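Local coordinates for protein GCN5-related N-acetyltransferase (Anabaena variabilis, PDB 2OZG) that binds coenzyme A and probably transfers acetyl groups from acetyl-CoA to amines, perhaps those of aminoglycosides, as a member of the GCN5-related N-acetyltransferase family, at residues Q70-Q75 against L177-L182; W140-D145 against Q276-R281; I228-D233 against K258-S263; A308-E313 against E375-K380; G343-D348 against L371-T376. All blocks are in the same frame, centred on the assembly; numbering follows the deposited sequence.

Contact 1. Residues Q70-Q75 against L177-L182; sequences QWWGGQ and LTHGYL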
# COMPACT_ATOMS: atom_id res chain seq x y z
N GLN A 70 -10.76 37.06 16.92
CA GLN A 70 -10.72 36.57 15.55
C GLN A 70 -10.85 37.78 14.62
O GLN A 70 -11.69 38.65 14.85
CB GLN A 70 -11.86 35.59 15.28
CG GLN A 70 -11.59 34.71 14.12
CD GLN A 70 -12.49 33.56 13.99
OE1 GLN A 70 -13.63 33.59 14.45
NE2 GLN A 70 -12.03 32.52 13.24
N TRP A 71 -10.03 37.81 13.56
CA TRP A 71 -10.06 38.93 12.62
C TRP A 71 -11.08 38.74 11.47
O TRP A 71 -10.88 37.89 10.61
CB TRP A 71 -8.65 39.18 12.10
CG TRP A 71 -7.67 39.56 13.18
CD1 TRP A 71 -6.85 38.71 13.86
CD2 TRP A 71 -7.40 40.87 13.70
NE1 TRP A 71 -6.11 39.38 14.76
CE2 TRP A 71 -6.42 40.71 14.70
CE3 TRP A 71 -7.86 42.16 13.42
CZ2 TRP A 71 -5.87 41.81 15.41
CZ3 TRP A 71 -7.37 43.22 14.15
CH2 TRP A 71 -6.39 43.05 15.11
N TRP A 72 -12.15 39.55 11.45
CA TRP A 72 -13.19 39.48 10.41
C TRP A 72 -13.29 40.87 9.78
O TRP A 72 -13.55 41.86 10.49
CB TRP A 72 -14.57 39.07 11.01
CG TRP A 72 -14.58 37.66 11.62
CD1 TRP A 72 -14.54 37.30 12.96
CD2 TRP A 72 -14.50 36.44 10.87
NE1 TRP A 72 -14.55 35.91 13.07
CE2 TRP A 72 -14.51 35.38 11.79
CE3 TRP A 72 -14.52 36.16 9.49
CZ2 TRP A 72 -14.48 34.06 11.37
CZ3 TRP A 72 -14.44 34.88 9.08
CH2 TRP A 72 -14.43 33.83 10.00
N GLY A 73 -13.09 40.93 8.48
CA GLY A 73 -13.10 42.14 7.72
C GLY A 73 -12.09 43.13 8.30
O GLY A 73 -12.31 44.32 8.26
N GLY A 74 -11.02 42.62 8.88
CA GLY A 74 -9.96 43.43 9.41
C GLY A 74 -10.17 44.05 10.76
O GLY A 74 -9.38 44.90 11.15
N GLN A 75 -11.21 43.63 11.47
CA GLN A 75 -11.50 44.10 12.81
C GLN A 75 -11.41 42.91 13.73
O GLN A 75 -11.77 41.80 13.36
CB GLN A 75 -12.92 44.65 12.86
CG GLN A 75 -13.14 45.91 12.00
CD GLN A 75 -12.29 47.08 12.42
OE1 GLN A 75 -12.20 47.42 13.61
NE2 GLN A 75 -11.64 47.69 11.47
N LEU A 177 -4.93 41.04 8.33
CA LEU A 177 -5.18 40.99 6.86
C LEU A 177 -5.87 39.76 6.34
O LEU A 177 -6.31 39.73 5.17
CB LEU A 177 -3.85 41.13 6.10
CG LEU A 177 -3.14 42.47 6.24
CD1 LEU A 177 -1.77 42.41 5.64
CD2 LEU A 177 -3.95 43.58 5.62
N THR A 178 -6.01 38.75 7.18
CA THR A 178 -6.56 37.48 6.78
C THR A 178 -7.90 37.22 7.49
O THR A 178 -7.98 37.10 8.73
CB THR A 178 -5.56 36.36 7.10
OG1 THR A 178 -4.22 36.75 6.69
CG2 THR A 178 -5.97 35.10 6.40
N HIS A 179 -8.94 37.19 6.68
CA HIS A 179 -10.34 37.01 7.11
C HIS A 179 -10.45 35.61 7.72
O HIS A 179 -10.15 34.58 7.06
CB HIS A 179 -11.22 37.21 5.86
CG HIS A 179 -12.69 37.38 6.10
ND1 HIS A 179 -13.22 38.39 6.87
CD2 HIS A 179 -13.75 36.76 5.52
CE1 HIS A 179 -14.54 38.34 6.81
NE2 HIS A 179 -14.89 37.37 6.00
N GLY A 180 -10.70 35.60 9.04
CA GLY A 180 -10.79 34.35 9.80
C GLY A 180 -9.64 34.02 10.75
O GLY A 180 -9.80 33.12 11.58
N TYR A 181 -8.51 34.75 10.66
CA TYR A 181 -7.34 34.47 11.47
C TYR A 181 -7.60 34.74 12.91
O TYR A 181 -8.40 35.63 13.29
CB TYR A 181 -6.06 35.26 11.04
CG TYR A 181 -4.89 34.48 10.47
CD1 TYR A 181 -5.05 33.56 9.43
CD2 TYR A 181 -3.60 34.70 10.94
CE1 TYR A 181 -3.94 32.86 8.90
CE2 TYR A 181 -2.49 34.05 10.38
CZ TYR A 181 -2.67 33.14 9.34
OH TYR A 181 -1.60 32.45 8.83
N LEU A 182 -6.91 33.98 13.73
CA LEU A 182 -7.04 34.19 15.17
C LEU A 182 -6.26 35.37 15.68
O LEU A 182 -5.25 35.72 15.11
CB LEU A 182 -6.47 33.01 15.92
CG LEU A 182 -7.14 31.65 15.76
CD1 LEU A 182 -6.48 30.62 16.73
CD2 LEU A 182 -8.63 31.75 15.97

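Contact 2. Residues W140-D145 against Q276-R281; sequences WEIPTD and QSATIR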
# COMPACT_ATOMS: atom_id res chain seq x y z
N TRP A 140 -1.33 21.39 3.06
CA TRP A 140 -0.77 21.17 1.77
C TRP A 140 0.52 20.40 1.87
O TRP A 140 1.19 20.49 2.86
CB TRP A 140 -0.44 22.52 1.12
CG TRP A 140 -1.66 23.23 0.65
CD1 TRP A 140 -2.48 24.00 1.39
CD2 TRP A 140 -2.23 23.19 -0.67
NE1 TRP A 140 -3.50 24.47 0.62
CE2 TRP A 140 -3.37 24.00 -0.66
CE3 TRP A 140 -1.85 22.59 -1.86
CZ2 TRP A 140 -4.18 24.20 -1.80
CZ3 TRP A 140 -2.64 22.81 -3.02
CH2 TRP A 140 -3.80 23.61 -2.95
N GLU A 141 0.88 19.67 0.82
CA GLU A 141 2.15 18.98 0.83
C GLU A 141 2.78 19.12 -0.52
O GLU A 141 2.06 19.26 -1.51
CB GLU A 141 1.99 17.49 1.13
CG GLU A 141 1.41 16.68 0.04
CD GLU A 141 1.45 15.19 0.38
OE1 GLU A 141 0.78 14.82 1.35
OE2 GLU A 141 2.16 14.41 -0.33
N ILE A 142 4.10 19.00 -0.57
CA ILE A 142 4.79 19.10 -1.84
C ILE A 142 6.15 18.45 -1.80
O ILE A 142 6.85 18.53 -0.77
CB ILE A 142 4.96 20.59 -2.20
CG1 ILE A 142 5.53 20.78 -3.59
CG2 ILE A 142 5.88 21.33 -1.19
CD1 ILE A 142 5.53 22.23 -4.04
N PRO A 143 6.55 17.79 -2.93
CA PRO A 143 7.92 17.29 -2.98
C PRO A 143 8.92 18.46 -3.09
O PRO A 143 8.77 19.36 -3.94
CB PRO A 143 7.94 16.35 -4.18
CG PRO A 143 6.70 16.66 -5.00
CD PRO A 143 5.75 17.41 -4.11
N THR A 144 9.93 18.43 -2.22
CA THR A 144 10.89 19.51 -2.12
C THR A 144 11.59 19.76 -3.43
O THR A 144 11.83 20.89 -3.80
CB THR A 144 11.94 19.23 -1.02
OG1 THR A 144 11.34 18.66 0.14
CG2 THR A 144 12.62 20.49 -0.58
N ASP A 145 11.89 18.69 -4.18
CA ASP A 145 12.60 18.87 -5.43
C ASP A 145 11.76 19.39 -6.62
O ASP A 145 12.29 19.55 -7.72
CB ASP A 145 13.38 17.59 -5.77
CG ASP A 145 12.49 16.43 -6.09
OD1 ASP A 145 11.25 16.62 -6.14
OD2 ASP A 145 13.06 15.32 -6.31
N GLN A 276 2.11 22.66 -10.89
CA GLN A 276 1.15 22.35 -9.84
C GLN A 276 1.58 21.06 -9.14
O GLN A 276 0.97 20.02 -9.31
CB GLN A 276 -0.22 22.23 -10.45
CG GLN A 276 -0.70 23.59 -10.99
CD GLN A 276 -2.00 23.49 -11.75
OE1 GLN A 276 -2.88 22.72 -11.37
NE2 GLN A 276 -2.15 24.31 -12.78
N SER A 277 2.65 21.13 -8.36
CA SER A 277 3.19 19.94 -7.73
C SER A 277 2.69 19.72 -6.32
O SER A 277 2.91 18.65 -5.72
CB SER A 277 4.69 19.97 -7.82
OG SER A 277 5.16 21.21 -7.38
N ALA A 278 1.97 20.71 -5.81
CA ALA A 278 1.51 20.65 -4.44
C ALA A 278 0.15 20.01 -4.38
O ALA A 278 -0.64 20.18 -5.29
CB ALA A 278 1.46 22.05 -3.87
N THR A 279 -0.15 19.24 -3.33
CA THR A 279 -1.49 18.67 -3.21
C THR A 279 -2.04 18.93 -1.84
O THR A 279 -1.29 19.19 -0.90
CB THR A 279 -1.45 17.14 -3.44
OG1 THR A 279 -0.49 16.58 -2.58
CG2 THR A 279 -1.01 16.81 -4.82
N ILE A 280 -3.35 18.79 -1.71
CA ILE A 280 -3.98 18.95 -0.43
C ILE A 280 -3.93 17.60 0.27
O ILE A 280 -4.42 16.64 -0.24
CB ILE A 280 -5.42 19.52 -0.57
CG1 ILE A 280 -5.34 21.01 -0.90
CG2 ILE A 280 -6.19 19.33 0.67
CD1 ILE A 280 -6.69 21.64 -1.31
N ARG A 281 -3.26 17.55 1.43
CA ARG A 281 -3.10 16.34 2.20
C ARG A 281 -4.35 16.13 3.05
O ARG A 281 -4.79 15.02 3.23
CB ARG A 281 -1.88 16.53 3.09
CG ARG A 281 -1.48 15.39 3.99
CD ARG A 281 -0.19 15.89 4.69
NE ARG A 281 0.51 14.96 5.56
CZ ARG A 281 1.40 14.06 5.16
NH1 ARG A 281 1.70 13.92 3.87
NH2 ARG A 281 1.98 13.28 6.07
O HOH W 1 2.16 16.72 -3.80

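Contact 3. Residues I228-D233 against K258-S263; sequences ILRIRD and KVTWKS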
# COMPACT_ATOMS: atom_id res chain seq x y z
N ILE A 228 10.41 14.44 6.19
CA ILE A 228 9.39 15.47 6.07
C ILE A 228 9.70 16.66 6.95
O ILE A 228 10.21 16.54 8.06
CB ILE A 228 8.03 14.86 6.45
CG1 ILE A 228 6.92 15.83 6.25
CG2 ILE A 228 8.02 14.40 7.94
CD1 ILE A 228 5.54 15.10 6.09
N LEU A 229 9.42 17.83 6.39
CA LEU A 229 9.59 19.05 7.09
C LEU A 229 8.20 19.58 7.24
O LEU A 229 7.49 19.81 6.24
CB LEU A 229 10.49 19.98 6.30
CG LEU A 229 10.82 21.33 6.94
CD1 LEU A 229 12.19 21.85 6.43
CD2 LEU A 229 9.76 22.38 6.79
N ARG A 230 7.76 19.75 8.47
CA ARG A 230 6.37 20.19 8.72
C ARG A 230 6.37 21.64 9.18
O ARG A 230 6.83 21.93 10.29
CB ARG A 230 5.71 19.31 9.77
CG ARG A 230 5.80 17.79 9.51
CD ARG A 230 5.07 17.01 10.62
NE ARG A 230 5.23 15.56 10.48
CZ ARG A 230 4.41 14.78 9.78
NH1 ARG A 230 3.43 15.29 9.07
NH2 ARG A 230 4.62 13.47 9.71
N ILE A 231 5.88 22.56 8.33
CA ILE A 231 5.80 23.95 8.68
C ILE A 231 4.54 24.15 9.53
O ILE A 231 3.43 23.98 9.05
CB ILE A 231 5.77 24.84 7.43
CG1 ILE A 231 7.08 24.71 6.62
CG2 ILE A 231 5.57 26.29 7.82
CD1 ILE A 231 7.07 25.38 5.25
N ARG A 232 4.70 24.56 10.79
CA ARG A 232 3.51 24.75 11.65
C ARG A 232 2.99 26.16 11.67
O ARG A 232 1.83 26.35 11.99
CB ARG A 232 3.75 24.27 13.07
CG ARG A 232 5.01 24.77 13.69
CD ARG A 232 5.24 24.25 15.13
NE ARG A 232 5.38 22.80 15.23
CZ ARG A 232 5.48 22.15 16.40
NH1 ARG A 232 5.45 22.81 17.55
NH2 ARG A 232 5.61 20.86 16.43
N ASP A 233 3.81 27.14 11.32
CA ASP A 233 3.32 28.51 11.25
C ASP A 233 4.27 29.25 10.33
O ASP A 233 5.43 28.92 10.23
CB ASP A 233 3.31 29.15 12.66
CG ASP A 233 2.57 30.46 12.72
OD1 ASP A 233 1.70 30.71 11.83
OD2 ASP A 233 2.81 31.21 13.72
N LYS A 258 9.66 15.68 1.43
CA LYS A 258 8.35 16.34 1.35
C LYS A 258 8.22 17.45 2.36
O LYS A 258 8.73 17.33 3.48
CB LYS A 258 7.32 15.24 1.66
CG LYS A 258 5.92 15.58 1.60
CD LYS A 258 5.03 14.32 1.76
CE LYS A 258 4.98 13.49 0.47
NZ LYS A 258 3.88 12.47 0.53
N VAL A 259 7.53 18.53 1.97
CA VAL A 259 7.25 19.63 2.86
C VAL A 259 5.74 19.80 2.96
O VAL A 259 5.00 19.69 1.94
CB VAL A 259 7.82 20.98 2.36
CG1 VAL A 259 7.38 22.11 3.30
CG2 VAL A 259 9.33 20.94 2.24
N THR A 260 5.26 20.05 4.19
CA THR A 260 3.86 20.41 4.40
C THR A 260 3.73 21.77 5.07
O THR A 260 4.62 22.22 5.81
CB THR A 260 3.13 19.40 5.34
OG1 THR A 260 3.68 19.49 6.66
CG2 THR A 260 3.26 18.00 4.85
N TRP A 261 2.65 22.45 4.74
CA TRP A 261 2.31 23.71 5.38
C TRP A 261 0.80 23.87 5.41
O TRP A 261 0.07 23.29 4.57
CB TRP A 261 2.96 24.91 4.67
CG TRP A 261 2.36 25.31 3.37
CD1 TRP A 261 1.63 26.42 3.16
CD2 TRP A 261 2.46 24.65 2.06
NE1 TRP A 261 1.25 26.50 1.84
CE2 TRP A 261 1.71 25.42 1.16
CE3 TRP A 261 3.08 23.48 1.60
CZ2 TRP A 261 1.62 25.09 -0.21
CZ3 TRP A 261 2.95 23.14 0.28
CH2 TRP A 261 2.24 23.93 -0.60
N LYS A 262 0.34 24.76 6.27
CA LYS A 262 -1.11 25.06 6.36
C LYS A 262 -1.39 26.40 5.68
O LYS A 262 -0.65 27.34 5.83
CB LYS A 262 -1.58 25.08 7.81
CG LYS A 262 -1.42 23.69 8.43
CD LYS A 262 -1.93 23.63 9.88
CE LYS A 262 -3.43 23.76 9.97
NZ LYS A 262 -3.77 23.66 11.41
N SER A 263 -2.43 26.41 4.88
CA SER A 263 -2.84 27.53 4.17
C SER A 263 -4.37 27.49 3.98
O SER A 263 -5.15 26.79 4.67
CB SER A 263 -2.10 27.56 2.84
OG SER A 263 -2.21 28.82 2.27
O HOH W 2 2.23 18.00 8.49
O HOH W 3 1.74 25.84 8.52
O HOH W 4 2.35 21.42 7.97

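Contact 4. Residues A308-E313 against E375-K380; sequences AELHLE and ETALLK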
# COMPACT_ATOMS: atom_id res chain seq x y z
N ALA A 308 -25.70 49.82 2.57
CA ALA A 308 -26.90 49.00 2.49
C ALA A 308 -27.49 48.72 3.82
O ALA A 308 -26.78 48.66 4.82
CB ALA A 308 -26.58 47.69 1.84
N GLU A 309 -28.80 48.52 3.82
CA GLU A 309 -29.54 48.15 4.98
C GLU A 309 -30.14 46.75 4.73
O GLU A 309 -30.93 46.56 3.81
CB GLU A 309 -30.63 49.16 5.16
CG GLU A 309 -31.24 49.23 6.48
CD GLU A 309 -32.23 50.38 6.54
OE1 GLU A 309 -33.39 50.17 6.14
OE2 GLU A 309 -31.84 51.49 6.99
N LEU A 310 -29.74 45.77 5.51
CA LEU A 310 -30.26 44.42 5.34
C LEU A 310 -31.20 44.08 6.48
O LEU A 310 -30.81 44.16 7.64
CB LEU A 310 -29.09 43.39 5.22
CG LEU A 310 -29.48 41.93 4.96
CD1 LEU A 310 -30.33 41.76 3.71
CD2 LEU A 310 -28.23 41.11 4.85
N HIS A 311 -32.44 43.70 6.17
CA HIS A 311 -33.46 43.40 7.19
C HIS A 311 -33.53 41.89 7.43
O HIS A 311 -34.10 41.14 6.66
CB HIS A 311 -34.83 43.98 6.81
CG HIS A 311 -34.91 45.47 6.84
ND1 HIS A 311 -36.02 46.15 7.29
CD2 HIS A 311 -34.00 46.42 6.50
CE1 HIS A 311 -35.81 47.45 7.19
NE2 HIS A 311 -34.59 47.64 6.72
N LEU A 312 -32.95 41.48 8.54
CA LEU A 312 -32.78 40.06 8.89
C LEU A 312 -33.86 39.56 9.81
O LEU A 312 -34.44 40.35 10.60
CB LEU A 312 -31.48 39.89 9.67
CG LEU A 312 -30.12 40.26 9.03
CD1 LEU A 312 -29.03 40.47 10.10
CD2 LEU A 312 -29.72 39.13 8.09
N GLU A 313 -34.11 38.27 9.72
CA GLU A 313 -35.01 37.58 10.62
C GLU A 313 -34.31 36.33 11.08
O GLU A 313 -34.11 35.40 10.32
CB GLU A 313 -36.34 37.26 9.99
CG GLU A 313 -37.39 36.88 11.03
CD GLU A 313 -38.76 36.89 10.45
OE1 GLU A 313 -38.96 36.20 9.43
OE2 GLU A 313 -39.62 37.60 10.99
N GLU A 375 -34.67 38.92 -3.88
CA GLU A 375 -33.49 39.16 -4.68
C GLU A 375 -32.76 40.41 -4.25
O GLU A 375 -31.56 40.47 -4.32
CB GLU A 375 -33.85 39.26 -6.16
CG GLU A 375 -34.27 37.92 -6.80
CD GLU A 375 -34.20 37.92 -8.36
N THR A 376 -33.48 41.42 -3.79
CA THR A 376 -32.84 42.63 -3.32
C THR A 376 -32.07 42.36 -2.05
O THR A 376 -30.89 42.74 -1.92
CB THR A 376 -33.88 43.74 -3.10
OG1 THR A 376 -34.62 43.88 -4.31
CG2 THR A 376 -33.17 45.04 -2.80
N ALA A 377 -32.69 41.66 -1.12
CA ALA A 377 -31.97 41.31 0.09
C ALA A 377 -30.78 40.41 -0.26
O ALA A 377 -29.73 40.56 0.31
CB ALA A 377 -32.86 40.64 1.06
N LEU A 378 -30.92 39.49 -1.20
CA LEU A 378 -29.79 38.63 -1.58
C LEU A 378 -28.63 39.49 -2.07
O LEU A 378 -27.49 39.23 -1.74
CB LEU A 378 -30.16 37.63 -2.67
CG LEU A 378 -31.00 36.38 -2.36
CD1 LEU A 378 -31.13 35.58 -3.63
CD2 LEU A 378 -30.37 35.51 -1.28
N LEU A 379 -28.95 40.51 -2.87
CA LEU A 379 -27.91 41.40 -3.39
C LEU A 379 -27.24 42.19 -2.28
O LEU A 379 -26.03 42.30 -2.22
CB LEU A 379 -28.46 42.34 -4.47
CG LEU A 379 -27.43 43.34 -5.00
CD1 LEU A 379 -26.23 42.61 -5.57
CD2 LEU A 379 -28.04 44.29 -6.02
N LYS A 380 -28.04 42.78 -1.40
CA LYS A 380 -27.50 43.53 -0.29
C LYS A 380 -26.60 42.64 0.57
O LYS A 380 -25.46 43.01 0.86
CB LYS A 380 -28.63 44.19 0.51
CG LYS A 380 -29.37 45.19 -0.30
CD LYS A 380 -30.37 46.00 0.52
CE LYS A 380 -31.48 45.13 1.18
NZ LYS A 380 -32.64 45.98 1.62

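Contact 5. Residues G343-D348 against L371-T376; sequences GELQLD and LQATET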
# COMPACT_ATOMS: atom_id res chain seq x y z
N GLY A 343 -37.61 41.80 7.98
CA GLY A 343 -37.16 40.42 7.90
C GLY A 343 -37.26 39.86 6.49
O GLY A 343 -37.87 38.81 6.27
N GLU A 344 -36.58 40.53 5.57
CA GLU A 344 -36.49 40.18 4.18
C GLU A 344 -35.55 39.02 3.96
O GLU A 344 -35.58 38.43 2.90
CB GLU A 344 -36.02 41.39 3.34
CG GLU A 344 -34.64 41.97 3.75
CD GLU A 344 -34.23 43.33 3.06
OE1 GLU A 344 -34.89 43.83 2.12
OE2 GLU A 344 -33.20 43.88 3.53
N LEU A 345 -34.69 38.73 4.93
CA LEU A 345 -33.76 37.62 4.80
C LEU A 345 -33.84 36.84 6.08
O LEU A 345 -33.44 37.34 7.13
CB LEU A 345 -32.35 38.10 4.51
CG LEU A 345 -31.28 37.02 4.25
CD1 LEU A 345 -30.10 37.62 3.50
CD2 LEU A 345 -30.78 36.40 5.53
N GLN A 346 -34.36 35.62 5.96
CA GLN A 346 -34.62 34.76 7.11
C GLN A 346 -33.70 33.59 7.19
O GLN A 346 -33.46 32.91 6.19
CB GLN A 346 -36.02 34.18 7.00
CG GLN A 346 -37.03 35.28 6.60
CD GLN A 346 -38.05 34.74 5.58
OE1 GLN A 346 -37.91 34.96 4.38
NE2 GLN A 346 -39.01 33.95 6.07
N LEU A 347 -33.21 33.32 8.39
CA LEU A 347 -32.31 32.23 8.59
C LEU A 347 -32.22 31.87 10.06
O LEU A 347 -32.59 32.62 10.95
CB LEU A 347 -30.92 32.59 8.05
CG LEU A 347 -30.34 33.96 8.31
CD1 LEU A 347 -30.49 34.49 9.67
CD2 LEU A 347 -28.86 33.98 7.92
N ASP A 348 -31.71 30.68 10.29
CA ASP A 348 -31.43 30.21 11.60
C ASP A 348 -30.07 30.77 11.97
O ASP A 348 -29.28 31.11 11.09
CB ASP A 348 -31.33 28.67 11.54
CG ASP A 348 -31.08 28.06 12.89
OD1 ASP A 348 -32.01 28.14 13.72
OD2 ASP A 348 -29.96 27.52 13.11
N LEU A 371 -30.90 29.85 4.00
CA LEU A 371 -31.53 31.15 4.10
C LEU A 371 -32.59 31.30 3.00
O LEU A 371 -32.55 30.60 2.01
CB LEU A 371 -30.51 32.29 4.07
CG LEU A 371 -29.60 32.64 2.88
CD1 LEU A 371 -30.40 33.38 1.80
CD2 LEU A 371 -28.45 33.50 3.29
N GLN A 372 -33.58 32.15 3.27
CA GLN A 372 -34.57 32.55 2.28
C GLN A 372 -34.50 34.07 2.19
O GLN A 372 -34.44 34.78 3.22
CB GLN A 372 -35.99 32.17 2.74
CG GLN A 372 -36.13 30.71 3.06
CD GLN A 372 -37.60 30.26 2.98
OE1 GLN A 372 -38.53 31.07 3.17
NE2 GLN A 372 -37.80 28.96 2.68
N ALA A 373 -34.47 34.60 0.98
CA ALA A 373 -34.43 36.03 0.79
C ALA A 373 -35.06 36.48 -0.53
O ALA A 373 -35.23 35.69 -1.45
CB ALA A 373 -33.00 36.52 0.85
N THR A 374 -35.41 37.76 -0.58
CA THR A 374 -35.85 38.44 -1.80
C THR A 374 -34.56 38.68 -2.59
O THR A 374 -33.45 38.65 -2.02
CB THR A 374 -36.52 39.78 -1.47
OG1 THR A 374 -35.60 40.63 -0.77
CG2 THR A 374 -37.73 39.56 -0.55
N GLU A 375 -34.67 38.92 -3.88
CA GLU A 375 -33.49 39.16 -4.68
C GLU A 375 -32.76 40.41 -4.25
O GLU A 375 -31.56 40.47 -4.32
CB GLU A 375 -33.85 39.26 -6.16
CG GLU A 375 -34.27 37.92 -6.80
CD GLU A 375 -34.20 37.92 -8.36
N THR A 376 -33.48 41.42 -3.79
CA THR A 376 -32.84 42.63 -3.32
C THR A 376 -32.07 42.36 -2.05
O THR A 376 -30.89 42.74 -1.92
CB THR A 376 -33.88 43.74 -3.10
OG1 THR A 376 -34.62 43.88 -4.31
CG2 THR A 376 -33.17 45.04 -2.80
O HOH W 5 -36.71 42.75 0.40

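Contact 1. Residues Q70-Q75 against L177-L182
Q70 and L182 face each other as an antiparallel non-hydrogen-bonded pair, and beyond them W71 exchanges two backbone bonds with the loop, its N giving to Y181 O and its O receiving G180 N at 2.8 Å. That loop, with a type II turn from T178 to Y181, docks on the end of the beta hairpin that the type I' turn from W72 to Q75 closes between strands 58-72 and 75-87. Q70 CG stands anti to the backbone N (chi1 -159°), beside Y181 O; the extended chain beyond it lets NE2 donate to G180 O at 2.8 Å, and OE1 accepts W72 NE1 from above the carbonyl plane. G180 CA lies over one face of the six-membered ring of W72, 3.8 Å from the centroid, and the CE3 edge of W72 meets the face of H179 in a T-shaped pair, planes at 88°. H179 ND1 accepts G73 N in the imidazole plane at 3.0 Å; this bond and S358 OG at NE2 together fix the ring's rotation. Around this buried joint, W71 packs on helix 165-177, Q70 and W72 on W286 and L288 of strand 279-290, and M79 of strand 75-87 meets Q70 and L182.

Contact 2. Residues W140-D145 against Q276-R281
S277 begins the contact with OG 3.5 Å from I142 CD1 and hydrogen-bonded to S146 OG, while its carbonyl O accepts from a water that also meets T279 OG1. The methyl of A278 lies between I142 CD1 and W140 CE3, 3.9 Å from the latter. At T279 strands 132-143 and 279-290 pair antiparallel, joining the end of the former to the second GNAT region of the chain: T279 and E141 form a hydrogen-bonded pair, N to O at 2.9 Å and O to N at 2.8 Å. I280 packs over the indole of W140, CG1 3.5 Å from the six-membered centroid and 10° off its normal, a CH-pi contact. R281, extended from CG to NE, brings NH1 to E141 OE1 at 2.8 Å, in its guanidinium plane but above the carboxylate plane. E141 OE2 is bridged to K258 as well, so two cations probably stabilise the ionised carboxylate, whereas the face of W140 and I280 is mainly apolar, with W140 NE1 given to S264 O and Q283 of the second subunit packed on both.

Contact 3. Residues I228-D233 against K258-S263
I231 and V259 mark the tight side of this parallel pairing, in which the axes of segments 228-233 and 258-263 come within 4.8 Å. I231 CG1 lies anti to the carbonyl carbon (chi1 -63°), and from it CD1 crosses to V259 CG1 at 3.8 Å, while CB of I231 meets CB of W261 at 3.9 Å. L229 CD2 adds a longer touch on V259 CG1. The backbone bonds are regular: L229 N to K258 O, T260 N to L229 O and I231 N to T260 O at 2.8 Å. The face of R230 and T260 carries water beside the touch of I228 CD1 on T260 CG2. T260 OG1 lies alongside R230, and a water links this hydroxyl to R230 NH1 in the guanidinium plane, while R230 NE is salt-bridged to E221. A second water joins T260 OG1 to I231 O. At the strand end a third donates to I231 O and accepts K262 N, the latter at 2.9 Å, where those two backbone atoms lie 4.2 Å apart and the strands part. Toward I217 of strand 211-222, R232 and D233 form a classic beta bulge. Strand 227-236, helix 239-250 and strand 258-263 form a beta-alpha-beta unit of the GNAT fold, whose two strands pair here.

Contact 4. Residues A308-E313 against E375-K380
K380 reaches from helix 375-385 to the strand backbone: its NZ donates to E309 O at 2.8 Å, meeting the carbonyl nearly head-on, with a C=O...N angle of 176°. A lysine spending its ammonium on a main-chain oxygen is notable here because the same NZ also forms a salt bridge with E344. The chain bends at chi3 (-61°), which turns CE out of the extended line of CB, CG and CD, and CE itself comes to 3.0 Å from E309 O. Beside this polar link the packing is modest. L310 CG lies anti to the backbone N, and CD1 touches the helix at A377, 3.8 Å from CB and 3.7 Å from the carbonyl O; A308 CB approaches K380 CB at 4.3 Å. Both segments belong to the sterol carrier protein domain, in which this helix packs across a five-stranded mixed sheet whose central strand is 308-315; the axes of segments 308-313 and 375-380 stand at 117°. L310 continues against A381, I384 and F385, burying the leucine beneath the helix. E309 CB points away from the helix, and its OE1 accepts H311 NE2 at 2.9 Å, nearly straight, a His-carboxylate hydrogen bond between two residues of one strand. H311 ND1 is taken up by K342 N.

Contact 5. Residues G343-D348 against L371-T376
Q346 and Q372 form the antiparallel hydrogen-bonded pair on which this contact rests, Q346 N giving to Q372 O at 2.9 Å and Q372 N returning to Q346 O at 3.0 Å. Their side chains cross on one face with amide planes 86° apart; the bend of Q346 at chi2 (140°) turns CD aside, and OE1 lies 3.8 Å from Q372 CB. The opposite face is apolar: L345 CG packs on A373 CB at 3.8 Å, L347 CB on L371 CB at 4.0 Å, and the CD2 methyls of L345 and L371 approach each other more distantly. Within the sterol carrier protein domain, the short, weakly bonded strand 371-373 is an outermost strand of the mixed sheet in this chain and pairs antiparallel with strand 345-348. Helix 375-385 covers the leucine face, with L378 against L371 and A373, and A381 against L345. Past the strand end, a water donates to E344 OE1 and meets T374 OG1, each at 2.7 Å. T374 is the N-cap of that helix, its OG1 taking the backbone N of A377, so the water couples the cap to the loop before strand 345-348. E344 is positioned in turn through OE2, which accepts H311 N; at the far end D348 caps helix 349-357.

Contacts 2 and 3 adjoin, with centres 10 Å apart: strand 258-263 lies between strands 132-143 and 227-236, a salt bridge and a backbone bond join them, and contact 3 nests within the chain loop that contact 2 closes. Contact 1 stands about 22 Å from contact 3, centre to centre, and 23 Å from contact 4. Contacts 4 and 5 share the start of helix 375-385, their centres 7 Å apart, and E313 N meets L345 O at 2.8 Å. They lie about 41 Å from contacts 2 and 3, centre to centre. Coenzyme A lies about 10 Å from the side chain of L229 and about 11 Å from that of S277, itself about 5 Å from that of E275, a CoA-binding residue with no ligand on this chain in the model.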